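Local structure of peptidase M28 (Shewanella amazonensis SB2B, 3IIB) at the interface of chains A and B. The protein is a zinc-dependent peptidase of family M28, probably a carboxypeptidase or dipeptidase that cleaves short peptides and is active as a homodimer. Numbering follows the deposited sequence. Chains: chain A/B, Peptidase M28.

Contact 1: the interface of chains A and B. Residues chain A 181, 263-264, 404-405, 407; chain B 180, 204.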
HETATM    1  N   MSE A 181      -3.612  -3.242  -2.831  1.00  4.71           N
HETATM    2  CA  MSE A 181      -3.325  -4.440  -2.068  1.00  5.93           C
HETATM    3  C   MSE A 181      -4.593  -5.310  -2.176  1.00  3.31           C
HETATM    4  O   MSE A 181      -5.708  -4.834  -1.891  1.00  5.58           O
HETATM    5  CB  MSE A 181      -3.095  -4.088  -0.588  1.00  5.60           C
HETATM    6  CG  MSE A 181      -1.902  -3.193  -0.347  1.00  5.76           C
HETATM    7 SE   MSE A 181      -0.265  -4.166  -0.297  0.75  3.25          SE
HETATM    8  CE  MSE A 181       0.088  -4.853  -2.015  1.00 10.53           C
ATOM      9  N   GLU A 263       1.041 -13.834   2.531  1.00  5.59           N
ATOM     10  CA  GLU A 263       1.600 -12.793   1.638  1.00  5.29           C
ATOM     11  C   GLU A 263       2.247 -11.601   2.333  1.00  6.31           C
ATOM     12  O   GLU A 263       3.024 -10.866   1.688  1.00  5.67           O
ATOM     13  CB  GLU A 263       0.553 -12.321   0.622  1.00  7.31           C
ATOM     14  CG  GLU A 263      -0.061 -13.496  -0.168  1.00 10.19           C
ATOM     15  CD  GLU A 263      -0.685 -13.041  -1.471  1.00 12.29           C
ATOM     16  OE1 GLU A 263      -1.681 -12.330  -1.388  1.00 12.59           O
ATOM     17  OE2 GLU A 263      -0.179 -13.408  -2.567  1.00 13.21           O
ATOM     18  N   GLY A 264       1.911 -11.376   3.609  1.00  4.51           N
ATOM     19  CA  GLY A 264       2.616 -10.396   4.475  1.00  3.22           C
ATOM     20  C   GLY A 264       3.596 -11.116   5.398  1.00  5.15           C
ATOM     21  O   GLY A 264       4.209 -12.134   5.024  1.00  6.13           O
ATOM     22  N   PRO A 404      -0.425  -8.211   1.690  1.00  5.79           N
ATOM     23  CA  PRO A 404       1.044  -8.160   1.795  1.00  5.15           C
ATOM     24  C   PRO A 404       1.597  -7.022   2.642  1.00  4.70           C
ATOM     25  O   PRO A 404       2.791  -7.008   2.910  1.00  6.37           O
ATOM     26  CB  PRO A 404       1.513  -8.013   0.339  1.00  4.29           C
ATOM     27  CG  PRO A 404       0.313  -8.516  -0.502  1.00  8.07           C
ATOM     28  CD  PRO A 404      -0.891  -8.151   0.284  1.00  6.60           C
ATOM     29  N   ASN A 405       0.739  -6.064   2.991  1.00  4.18           N
ATOM     30  CA  ASN A 405       1.104  -4.935   3.793  1.00  2.00           C
ATOM     31  C   ASN A 405       0.986  -5.204   5.291  1.00  5.23           C
ATOM     32  O   ASN A 405       1.270  -4.314   6.084  1.00  5.00           O
ATOM     33  CB  ASN A 405       0.229  -3.749   3.403  1.00  3.36           C
ATOM     34  CG  ASN A 405       0.967  -2.439   3.368  1.00  3.49           C
ATOM     35  OD1 ASN A 405       2.202  -2.379   3.425  1.00  5.78           O
ATOM     36  ND2 ASN A 405       0.191  -1.341   3.252  1.00  3.71           N
ATOM     37  N   THR A 407       2.735  -6.021   7.922  1.00  4.53           N
ATOM     38  CA  THR A 407       4.162  -6.070   8.224  1.00  4.68           C
ATOM     39  C   THR A 407       4.451  -5.358   9.537  1.00  2.00           C
ATOM     40  O   THR A 407       3.625  -4.592  10.043  1.00  3.69           O
ATOM     41  CB  THR A 407       5.018  -5.450   7.068  1.00  5.00           C
ATOM     42  OG1 THR A 407       4.627  -4.105   6.839  1.00  2.00           O
ATOM     43  CG2 THR A 407       4.871  -6.233   5.759  1.00  3.62           C
TER
ATOM     44  N   ARG B 180       4.017  -2.069   1.255  1.00  6.98           N
ATOM     45  CA  ARG B 180       4.579  -3.213   0.556  1.00  3.82           C
ATOM     46  C   ARG B 180       4.430  -2.971  -0.948  1.00  4.78           C
ATOM     47  O   ARG B 180       3.775  -3.740  -1.670  1.00  5.73           O
ATOM     48  CB  ARG B 180       3.919  -4.495   1.020  1.00  2.00           C
ATOM     49  CG  ARG B 180       4.734  -5.714   0.681  1.00  2.52           C
ATOM     50  CD  ARG B 180       5.713  -6.008   1.792  1.00  3.23           C
ATOM     51  NE  ARG B 180       6.576  -7.139   1.465  1.00  5.50           N
ATOM     52  CZ  ARG B 180       6.228  -8.414   1.579  1.00  2.98           C
ATOM     53  NH1 ARG B 180       5.029  -8.766   2.016  1.00  5.92           N
ATOM     54  NH2 ARG B 180       7.117  -9.354   1.264  1.00  4.58           N
ATOM     55  N   PRO B 204       9.332  -2.104   3.515  1.00  4.66           N
ATOM     56  CA  PRO B 204       9.298  -3.130   4.577  1.00  6.14           C
ATOM     57  C   PRO B 204      10.269  -4.288   4.292  1.00  4.55           C
ATOM     58  O   PRO B 204      10.877  -4.831   5.195  1.00  4.61           O
ATOM     59  CB  PRO B 204       7.834  -3.577   4.576  1.00  3.34           C
ATOM     60  CG  PRO B 204       7.087  -2.311   4.122  1.00  6.31           C
ATOM     61  CD  PRO B 204       7.973  -1.788   3.028  1.00  6.33           C
TER
HETATM   62  O   HOH W   1       5.971 -11.689   2.870  1.00  5.99           O
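B:Arg180 enters the partner subunit between A:Glu263 and A:Pro404, and shows how one arginine can read backbone carbonyls across a dimer interface. Its terminal nitrogen NH1 donates to two of them. The bond to A:Pro404 O, 3.0 Å from B:Arg180 NH1, is nearly straight (167° at H) and lies in the guanidinium plane. The other, from B:Arg180 NH1 to A:Glu263 O at 2.9 Å, is more bent, and the oxygen is tilted from that plane; both carbonyls are met in their own plane, on a lone pair. At the root of the same residue, the backbone N of B:Arg180 donates to the amide oxygen OD1 of A:Asn405 over 2.8 Å, from above the carbonyl plane.

Water extends the polar network: water 1 lies 3.1 Å from B:Arg180 NH2 and also bonds A:Gly264 O.

Apolar contacts line the shaft. With CG anti to the backbone N (chi1 -162°) and a bend at chi2, the B:Arg180 chain passes alongside A:Pro404, its CG 4.0 Å from A:Pro404 CB, while its CD passes the methyl CG2 of A:Thr407. B:Pro204 adds a looser contact with A:Thr407. Without this long side chain, as with an alanine here, the carbonyls of A:Glu263 and A:Pro404 would probably lose their shared donor, and A:Pro404 CB and A:Thr407 CG2 a packing partner.

In the fold, chain A contributes loops, those of A:Glu263 and A:Pro404 lying near zinc ligands in sequence; chain B brings a loop and the start of helix 203-213.

Contact 2: the interface of chains A and B. Residues chain A 208, 211-212, 215; chain B 28-29, 32-33.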
ATOM      1  N   LEU A 208     -11.985   1.007 -10.364  1.00  6.92           N
ATOM      2  CA  LEU A 208     -11.739   1.118 -11.802  1.00  5.99           C
ATOM      3  C   LEU A 208     -12.811   0.381 -12.608  1.00  7.98           C
ATOM      4  O   LEU A 208     -13.314   0.888 -13.623  1.00  5.14           O
ATOM      5  CB  LEU A 208     -10.352   0.582 -12.153  1.00  4.92           C
ATOM      6  CG  LEU A 208      -9.968   0.497 -13.632  1.00  3.57           C
ATOM      7  CD1 LEU A 208      -9.957   1.904 -14.228  1.00  6.12           C
ATOM      8  CD2 LEU A 208      -8.565  -0.196 -13.723  1.00  2.12           C
ATOM      9  N   ALA A 211     -15.966   2.386 -12.616  1.00  5.10           N
ATOM     10  CA  ALA A 211     -15.881   3.541 -13.534  1.00  5.42           C
ATOM     11  C   ALA A 211     -16.160   3.146 -14.991  1.00  4.32           C
ATOM     12  O   ALA A 211     -16.768   3.901 -15.756  1.00  6.00           O
ATOM     13  CB  ALA A 211     -14.491   4.167 -13.422  1.00  5.65           C
HETATM   14  N   MSE A 212     -15.707   1.956 -15.383  1.00  4.42           N
HETATM   15  CA  MSE A 212     -16.026   1.434 -16.709  1.00  3.16           C
HETATM   16  C   MSE A 212     -17.502   1.025 -16.877  1.00  5.39           C
HETATM   17  O   MSE A 212     -18.094   1.278 -17.928  1.00  7.95           O
HETATM   18  CB  MSE A 212     -15.116   0.245 -17.000  1.00  2.36           C
HETATM   19  CG  MSE A 212     -13.690   0.676 -17.278  1.00  5.72           C
HETATM   20 SE   MSE A 212     -12.564  -0.778 -17.816  0.75  3.14          SE
HETATM   21  CE  MSE A 212     -10.838   0.032 -17.318  1.00  8.06           C
ATOM     22  N   ARG A 215     -19.859   3.757 -17.430  1.00  8.74           N
ATOM     23  CA  ARG A 215     -19.896   4.228 -18.800  1.00  9.91           C
ATOM     24  C   ARG A 215     -20.822   3.377 -19.680  1.00 11.76           C
ATOM     25  O   ARG A 215     -20.820   3.533 -20.906  1.00 10.63           O
ATOM     26  CB  ARG A 215     -18.487   4.232 -19.389  1.00  8.93           C
ATOM     27  CG  ARG A 215     -17.634   5.376 -18.855  1.00  9.63           C
ATOM     28  CD  ARG A 215     -16.136   5.036 -19.023  1.00  9.86           C
ATOM     29  NE  ARG A 215     -15.257   6.198 -18.967  1.00  6.30           N
ATOM     30  CZ  ARG A 215     -14.871   6.821 -17.852  1.00  3.33           C
ATOM     31  NH1 ARG A 215     -15.219   6.391 -16.643  1.00  6.01           N
ATOM     32  NH2 ARG A 215     -14.055   7.846 -17.944  1.00  6.02           N
TER
ATOM     33  N   GLU B  28      -9.666  11.501 -14.283  1.00  4.79           N
ATOM     34  CA  GLU B  28     -10.500  10.285 -14.188  1.00  5.77           C
ATOM     35  C   GLU B  28     -10.555   9.639 -15.582  1.00  7.27           C
ATOM     36  O   GLU B  28     -10.401   8.440 -15.721  1.00  6.69           O
ATOM     37  CB  GLU B  28     -11.896  10.608 -13.693  1.00  6.51           C
ATOM     38  CG  GLU B  28     -12.765   9.409 -13.358  1.00  5.08           C
ATOM     39  CD  GLU B  28     -13.530   8.828 -14.555  1.00  5.85           C
ATOM     40  OE1 GLU B  28     -13.503   9.378 -15.670  1.00  7.30           O
ATOM     41  OE2 GLU B  28     -14.186   7.785 -14.351  1.00  7.52           O
ATOM     42  N   SER B  29     -10.722  10.478 -16.603  1.00  5.71           N
ATOM     43  CA  SER B  29     -10.831   9.970 -17.967  1.00  2.00           C
ATOM     44  C   SER B  29      -9.560   9.240 -18.412  1.00  3.92           C
ATOM     45  O   SER B  29      -9.605   8.142 -18.990  1.00  3.66           O
ATOM     46  CB  SER B  29     -11.187  11.121 -18.881  1.00  4.92           C
ATOM     47  OG  SER B  29     -11.264  10.669 -20.237  1.00  5.65           O
ATOM     48  N   VAL B  32      -8.892   5.943 -16.294  1.00  6.38           N
ATOM     49  CA  VAL B  32      -9.852   4.864 -16.617  1.00  6.17           C
ATOM     50  C   VAL B  32      -9.757   4.392 -18.069  1.00  4.98           C
ATOM     51  O   VAL B  32      -9.686   3.186 -18.320  1.00  2.65           O
ATOM     52  CB  VAL B  32     -11.299   5.294 -16.311  1.00  6.67           C
ATOM     53  CG1 VAL B  32     -12.329   4.198 -16.777  1.00  5.48           C
ATOM     54  CG2 VAL B  32     -11.446   5.633 -14.817  1.00  4.33           C
ATOM     55  N   GLU B  33      -9.708   5.340 -19.018  1.00  3.40           N
ATOM     56  CA  GLU B  33      -9.821   5.000 -20.444  1.00  5.49           C
ATOM     57  C   GLU B  33      -8.474   4.613 -21.114  1.00  5.09           C
ATOM     58  O   GLU B  33      -8.471   4.096 -22.229  1.00  7.28           O
ATOM     59  CB  GLU B  33     -10.477   6.144 -21.196  1.00  4.81           C
ATOM     60  CG  GLU B  33     -11.875   6.549 -20.668  1.00  6.51           C
ATOM     61  CD  GLU B  33     -12.334   7.879 -21.226  1.00  6.04           C
ATOM     62  OE1 GLU B  33     -11.944   8.181 -22.365  1.00 11.27           O
ATOM     63  OE2 GLU B  33     -12.995   8.683 -20.506  1.00 10.69           O
TER
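A:Arg215 meets B:Glu28 end-on, a textbook paired salt bridge between subunits. A:Arg215 NH1 reaches B:Glu28 OE2 at 2.9 Å, and A:Arg215 NH2 reaches B:Glu28 OE1 at 2.8 Å; the guanidinium and carboxylate are nearly coplanar, 17° apart. Both oxygens are approached on their syn sides, and both bonds are almost straight. NH2 carries a second salt bridge, to B:Glu33 OE2, 2.9 Å from A:Arg215 NH2, on the anti lone pair of a carboxylate turned 65° from the guanidinium.

Further hydrogen bonds within each chain set these groups in place. A:Arg215 NH1 also donates to A:Ala211 O over 3.1 Å, which helps to fix the rotation of the guanidinium. The hydroxyl OG of B:Ser29 donates to B:Glu33 OE2, so that this oxygen accepts from both subunits.

Apolar packing centres on B:Val32, whose two methyls part company. CG1, anti to the backbone N (chi1 175°), lies against one face of the A:Arg215 guanidinium, toward its rim, and touches CG of the selenomethionine A:Met212. CG2 of B:Val32 faces A:Ala211 CB at 3.7 Å, while A:Leu208 CD1 packs on B:Val32 CA, 3.8 Å away. These last two side chains run antiparallel past one another.

Joining the end of helix 203-213 and the loop residue A:Arg215 just after it to helix 22-33 of the other chain, the site ties the subunits by charge and apolar packing together, and so is likely to help sustain the homodimer on which activity depends.

Contact 3: the interface of chains A and B. Residues chain A 86-88, 212; chain B 32-34.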
ATOM      1  N   PHE A  86     -11.322  -1.033 -21.774  1.00  7.46           N
ATOM      2  CA  PHE A  86     -10.039  -0.348 -21.753  1.00  6.12           C
ATOM      3  C   PHE A  86      -9.057  -1.284 -21.065  1.00  8.65           C
ATOM      4  O   PHE A  86      -9.151  -1.490 -19.837  1.00  9.09           O
ATOM      5  CB  PHE A  86     -10.147   0.945 -20.943  1.00  6.79           C
ATOM      6  CG  PHE A  86     -11.319   1.800 -21.340  1.00  7.28           C
ATOM      7  CD1 PHE A  86     -11.415   2.300 -22.637  1.00  7.32           C
ATOM      8  CD2 PHE A  86     -12.352   2.056 -20.444  1.00  5.94           C
ATOM      9  CE1 PHE A  86     -12.488   3.054 -23.012  1.00 11.86           C
ATOM     10  CE2 PHE A  86     -13.416   2.832 -20.826  1.00 11.05           C
ATOM     11  CZ  PHE A  86     -13.495   3.312 -22.098  1.00  7.53           C
ATOM     12  N   PRO A  87      -8.117  -1.849 -21.837  1.00  4.52           N
ATOM     13  CA  PRO A  87      -7.322  -2.886 -21.222  1.00  3.01           C
ATOM     14  C   PRO A  87      -6.416  -2.328 -20.127  1.00  3.91           C
ATOM     15  O   PRO A  87      -5.727  -1.346 -20.347  1.00  6.54           O
ATOM     16  CB  PRO A  87      -6.492  -3.418 -22.391  1.00  8.60           C
ATOM     17  CG  PRO A  87      -7.233  -3.065 -23.586  1.00  8.83           C
ATOM     18  CD  PRO A  87      -7.892  -1.784 -23.297  1.00  5.33           C
ATOM     19  N   GLN A  88      -6.376  -2.986 -18.982  1.00  6.69           N
ATOM     20  CA  GLN A  88      -5.569  -2.555 -17.869  1.00  7.57           C
ATOM     21  C   GLN A  88      -5.226  -3.709 -16.938  1.00 10.92           C
ATOM     22  O   GLN A  88      -6.034  -4.621 -16.765  1.00  8.58           O
ATOM     23  CB  GLN A  88      -6.354  -1.556 -17.033  1.00 10.88           C
ATOM     24  CG  GLN A  88      -6.627  -0.261 -17.685  1.00 13.07           C
ATOM     25  CD  GLN A  88      -6.660   0.883 -16.742  1.00  8.11           C
ATOM     26  OE1 GLN A  88      -5.902   0.918 -15.805  1.00  6.09           O
ATOM     27  NE2 GLN A  88      -7.480   1.907 -17.046  1.00  5.01           N
HETATM   28  N   MSE A 212     -15.707   1.956 -15.383  1.00  4.42           N
HETATM   29  CA  MSE A 212     -16.026   1.434 -16.709  1.00  3.16           C
HETATM   30  C   MSE A 212     -17.502   1.025 -16.877  1.00  5.39           C
HETATM   31  O   MSE A 212     -18.094   1.278 -17.928  1.00  7.95           O
HETATM   32  CB  MSE A 212     -15.116   0.245 -17.000  1.00  2.36           C
HETATM   33  CG  MSE A 212     -13.690   0.676 -17.278  1.00  5.72           C
HETATM   34 SE   MSE A 212     -12.564  -0.778 -17.816  0.75  3.14          SE
HETATM   35  CE  MSE A 212     -10.838   0.032 -17.318  1.00  8.06           C
TER
ATOM     36  N   VAL B  32      -8.892   5.943 -16.294  1.00  6.38           N
ATOM     37  CA  VAL B  32      -9.852   4.864 -16.617  1.00  6.17           C
ATOM     38  C   VAL B  32      -9.757   4.392 -18.069  1.00  4.98           C
ATOM     39  O   VAL B  32      -9.686   3.186 -18.320  1.00  2.65           O
ATOM     40  CB  VAL B  32     -11.299   5.294 -16.311  1.00  6.67           C
ATOM     41  CG1 VAL B  32     -12.329   4.198 -16.777  1.00  5.48           C
ATOM     42  CG2 VAL B  32     -11.446   5.633 -14.817  1.00  4.33           C
ATOM     43  N   GLU B  33      -9.708   5.340 -19.018  1.00  3.40           N
ATOM     44  CA  GLU B  33      -9.821   5.000 -20.444  1.00  5.49           C
ATOM     45  C   GLU B  33      -8.474   4.613 -21.114  1.00  5.09           C
ATOM     46  O   GLU B  33      -8.471   4.096 -22.229  1.00  7.28           O
ATOM     47  CB  GLU B  33     -10.477   6.144 -21.196  1.00  4.81           C
ATOM     48  CG  GLU B  33     -11.875   6.549 -20.668  1.00  6.51           C
ATOM     49  CD  GLU B  33     -12.334   7.879 -21.226  1.00  6.04           C
ATOM     50  OE1 GLU B  33     -11.944   8.181 -22.365  1.00 11.27           O
ATOM     51  OE2 GLU B  33     -12.995   8.683 -20.506  1.00 10.69           O
ATOM     52  N   VAL B  34      -7.378   4.885 -20.417  1.00  5.18           N
ATOM     53  CA  VAL B  34      -6.040   4.505 -20.822  1.00  5.18           C
ATOM     54  C   VAL B  34      -5.367   3.703 -19.756  1.00  5.61           C
ATOM     55  O   VAL B  34      -4.914   2.598 -20.044  1.00  9.18           O
ATOM     56  CB  VAL B  34      -5.178   5.749 -21.176  1.00  6.65           C
ATOM     57  CG1 VAL B  34      -3.810   5.346 -21.766  1.00  6.24           C
ATOM     58  CG2 VAL B  34      -5.934   6.643 -22.156  1.00  6.54           C
TER
HETATM   59  O   HOH W   2      -5.702   0.763 -22.098  1.00 10.17           O
HETATM   60  O   HOH W   3      -3.302   0.444 -19.508  1.00 14.08           O
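A:Phe86 lays one ring face against the main chain of B:Glu33, an example of a CH-pi contact in which a backbone carbon serves as the partner. B:Glu33 CA sits 3.8 Å from the centroid of the A:Phe86 ring, offset toward the rim, and its nearest ring atom is A:Phe86 CG at 3.6 Å. The two side chains then run side by side in the same direction, ring and carboxylate planes 32° apart. Farther out, the methylene CG of B:Glu33 is 3.9 Å from A:Phe86 CZ, at the far end of the ring. The ring thus covers the last turn of helix 22-33.

A direct hydrogen bond accompanies this packing. The side-chain amide NE2 of A:Gln88 donates to B:Val32 O; the oxygen lies in the amide plane, but the donor stands above the carbonyl plane and the bond is bent (126° at H). A:Gln88 is bent at chi2 (-147°), which turns its amide toward this helix end, where A:Met212 CE also lies near the same carbonyl oxygen.

Two waters join the carbonyls of A:Pro87 and B:Val34, both acceptors and 4.0 Å apart from O to O. Water 2 is 2.7 Å from A:Pro87 O, and water 3 is 2.7 Å from B:Val34 O.

Contact 4: the interface of chains A and B. Residues chain A 178-180, 204; chain B 405, 407, 409-410.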
ATOM      1  N   HIS A 178      -7.548   2.231   0.563  1.00  6.97           N
ATOM      2  CA  HIS A 178      -7.562   2.426  -0.892  1.00  7.12           C
ATOM      3  C   HIS A 178      -6.137   2.233  -1.420  1.00  7.46           C
ATOM      4  O   HIS A 178      -5.641   2.987  -2.257  1.00  6.39           O
ATOM      5  CB  HIS A 178      -8.180   3.780  -1.304  1.00 10.52           C
ATOM      6  CG  HIS A 178      -7.522   4.975  -0.705  1.00 14.27           C
ATOM      7  ND1 HIS A 178      -6.790   5.881  -1.449  1.00 11.05           N
ATOM      8  CD2 HIS A 178      -7.538   5.462   0.559  1.00 24.46           C
ATOM      9  CE1 HIS A 178      -6.338   6.836  -0.661  1.00 14.87           C
ATOM     10  NE2 HIS A 178      -6.786   6.614   0.562  1.00 20.14           N
ATOM     11  N   ASP A 179      -5.466   1.210  -0.890  1.00  6.34           N
ATOM     12  CA  ASP A 179      -4.169   0.796  -1.425  1.00  5.39           C
ATOM     13  C   ASP A 179      -4.320  -0.310  -2.459  1.00  6.59           C
ATOM     14  O   ASP A 179      -5.321  -1.037  -2.494  1.00  7.06           O
ATOM     15  CB  ASP A 179      -3.290   0.312  -0.304  1.00  6.58           C
ATOM     16  CG  ASP A 179      -2.907   1.393   0.654  1.00  9.92           C
ATOM     17  OD1 ASP A 179      -2.568   2.523   0.194  1.00  9.53           O
ATOM     18  OD2 ASP A 179      -2.970   1.124   1.883  1.00  7.24           O
ATOM     19  N   ARG A 180      -3.300  -0.420  -3.306  1.00  6.98           N
ATOM     20  CA  ARG A 180      -3.247  -1.412  -4.366  1.00  3.82           C
ATOM     21  C   ARG A 180      -2.785  -2.737  -3.755  1.00  4.78           C
ATOM     22  O   ARG A 180      -1.747  -3.302  -4.131  1.00  5.73           O
ATOM     23  CB  ARG A 180      -2.355  -0.937  -5.494  1.00  2.00           C
ATOM     24  CG  ARG A 180      -2.603  -1.684  -6.775  1.00  2.52           C
ATOM     25  CD  ARG A 180      -3.693  -1.006  -7.569  1.00  3.23           C
ATOM     26  NE  ARG A 180      -4.017  -1.746  -8.784  1.00  5.50           N
ATOM     27  CZ  ARG A 180      -3.315  -1.699  -9.910  1.00  2.98           C
ATOM     28  NH1 ARG A 180      -2.232  -0.945 -10.016  1.00  5.92           N
ATOM     29  NH2 ARG A 180      -3.729  -2.411 -10.956  1.00  4.58           N
ATOM     30  N   PRO A 204      -8.712  -0.048  -5.288  1.00  4.66           N
ATOM     31  CA  PRO A 204      -8.632   0.817  -6.483  1.00  6.14           C
ATOM     32  C   PRO A 204      -9.055   0.076  -7.762  1.00  4.55           C
ATOM     33  O   PRO A 204      -9.672   0.648  -8.641  1.00  4.61           O
ATOM     34  CB  PRO A 204      -7.159   1.234  -6.506  1.00  3.34           C
ATOM     35  CG  PRO A 204      -6.774   1.225  -5.017  1.00  6.31           C
ATOM     36  CD  PRO A 204      -7.453  -0.017  -4.515  1.00  6.33           C
TER
ATOM     37  N   ASN B 405       0.507   1.734  -6.557  1.00  4.18           N
ATOM     38  CA  ASN B 405      -0.408   2.518  -5.784  1.00  2.00           C
ATOM     39  C   ASN B 405      -0.616   3.922  -6.348  1.00  5.23           C
ATOM     40  O   ASN B 405      -1.378   4.691  -5.773  1.00  5.00           O
ATOM     41  CB  ASN B 405       0.102   2.600  -4.349  1.00  3.36           C
ATOM     42  CG  ASN B 405      -0.986   2.504  -3.315  1.00  3.49           C
ATOM     43  OD1 ASN B 405      -2.140   2.161  -3.605  1.00  5.78           O
ATOM     44  ND2 ASN B 405      -0.611   2.798  -2.052  1.00  3.71           N
ATOM     45  N   THR B 407      -2.643   5.700  -8.187  1.00  4.53           N
ATOM     46  CA  THR B 407      -4.001   5.509  -8.687  1.00  4.68           C
ATOM     47  C   THR B 407      -4.849   6.739  -8.399  1.00  2.00           C
ATOM     48  O   THR B 407      -4.487   7.586  -7.577  1.00  3.69           O
ATOM     49  CB  THR B 407      -4.667   4.232  -8.072  1.00  5.00           C
ATOM     50  OG1 THR B 407      -4.691   4.327  -6.655  1.00  2.00           O
ATOM     51  CG2 THR B 407      -3.926   2.949  -8.464  1.00  3.62           C
ATOM     52  N   ASP B 409      -7.491   7.504  -6.815  1.00  6.80           N
ATOM     53  CA  ASP B 409      -7.904   7.784  -5.440  1.00  6.14           C
ATOM     54  C   ASP B 409      -6.841   8.459  -4.584  1.00  5.95           C
ATOM     55  O   ASP B 409      -7.142   8.863  -3.436  1.00  7.81           O
ATOM     56  CB  ASP B 409      -8.338   6.491  -4.792  1.00  5.86           C
ATOM     57  CG  ASP B 409      -7.267   5.398  -4.912  1.00  3.33           C
ATOM     58  OD1 ASP B 409      -7.266   4.687  -5.959  1.00  5.88           O
ATOM     59  OD2 ASP B 409      -6.400   5.363  -4.002  1.00  5.56           O
ATOM     60  N   LYS B 410      -5.611   8.546  -5.095  1.00  5.89           N
ATOM     61  CA  LYS B 410      -4.560   9.291  -4.426  1.00  4.83           C
ATOM     62  C   LYS B 410      -4.646  10.810  -4.628  1.00  6.79           C
ATOM     63  O   LYS B 410      -3.972  11.537  -3.923  1.00  8.10           O
ATOM     64  CB  LYS B 410      -3.183   8.787  -4.814  1.00  6.04           C
ATOM     65  CG  LYS B 410      -2.957   7.255  -4.549  1.00  6.08           C
ATOM     66  CD  LYS B 410      -3.413   6.784  -3.144  1.00  7.73           C
ATOM     67  CE  LYS B 410      -3.127   5.289  -2.918  1.00  6.08           C
ATOM     68  NZ  LYS B 410      -3.679   4.443  -4.017  1.00  4.88           N
TER
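A:His178, at phi/psi -118/42°, lies in a loop that turns its carbonyl toward B:Lys410, while B:Asp409 and B:Lys410 belong to the short 3-10 helix 408-410. The ammonium NZ of B:Lys410 donates to A:His178 O over 3.0 Å, nearly along the C=O axis. The same NZ is also within bonding distance of B:Asn405 O and OD1, B:Thr407 OG1 and B:Asp409 OD2, the last a salt bridge within its own chain, so its three hydrogens must be shared among five oxygens. A methionine in place of B:Lys410 would probably leave these oxygens without their common donor and set B:Asp409 and B:Asn405 free to shift.

The A:His178 ring meets B:Asp409 edge-on: A:His178 ND1 donates to B:Asp409 OD2 over 2.6 Å in the ring plane, the carboxylate standing almost perpendicular. With CG between the backbone N and the carbonyl carbon (chi1 57°), the imidazole is brought beside that carboxylate. B:Lys410 NZ reaches B:Asp409 OD2 from the opposite face, a neighbouring charge that would probably favour an ionised aspartate. B:Thr407 OG1 holds the other oxygen of B:Asp409, OD1, which also lies 3.5 Å from A:Pro204 CB.

B:Asn405 ND2 donates straight to A:Asp179 OD1, 3.0 Å away, from above the carboxylate plane.

Together the four contacts sample one two-fold interface, so each has a twin with the chains exchanged. Contacts 2 and 3 form a continuous patch, their C-alpha centres about 6 Å apart, sharing A:Met212 of helix 203-213 and B:Val32 and B:Glu33 at the end of helix 22-33. Contact 4 lies about 14 to 15 Å from each of the others, whereas contact 1 is about 27 Å from contact 2. Contacts 1 and 4 use the same segments with the chains exchanged, including residues 180, 204, 405 and 407. Helix 203-213 enters every contact, from chain B in contact 1 and chain A elsewhere, so both copies serve the active homodimer.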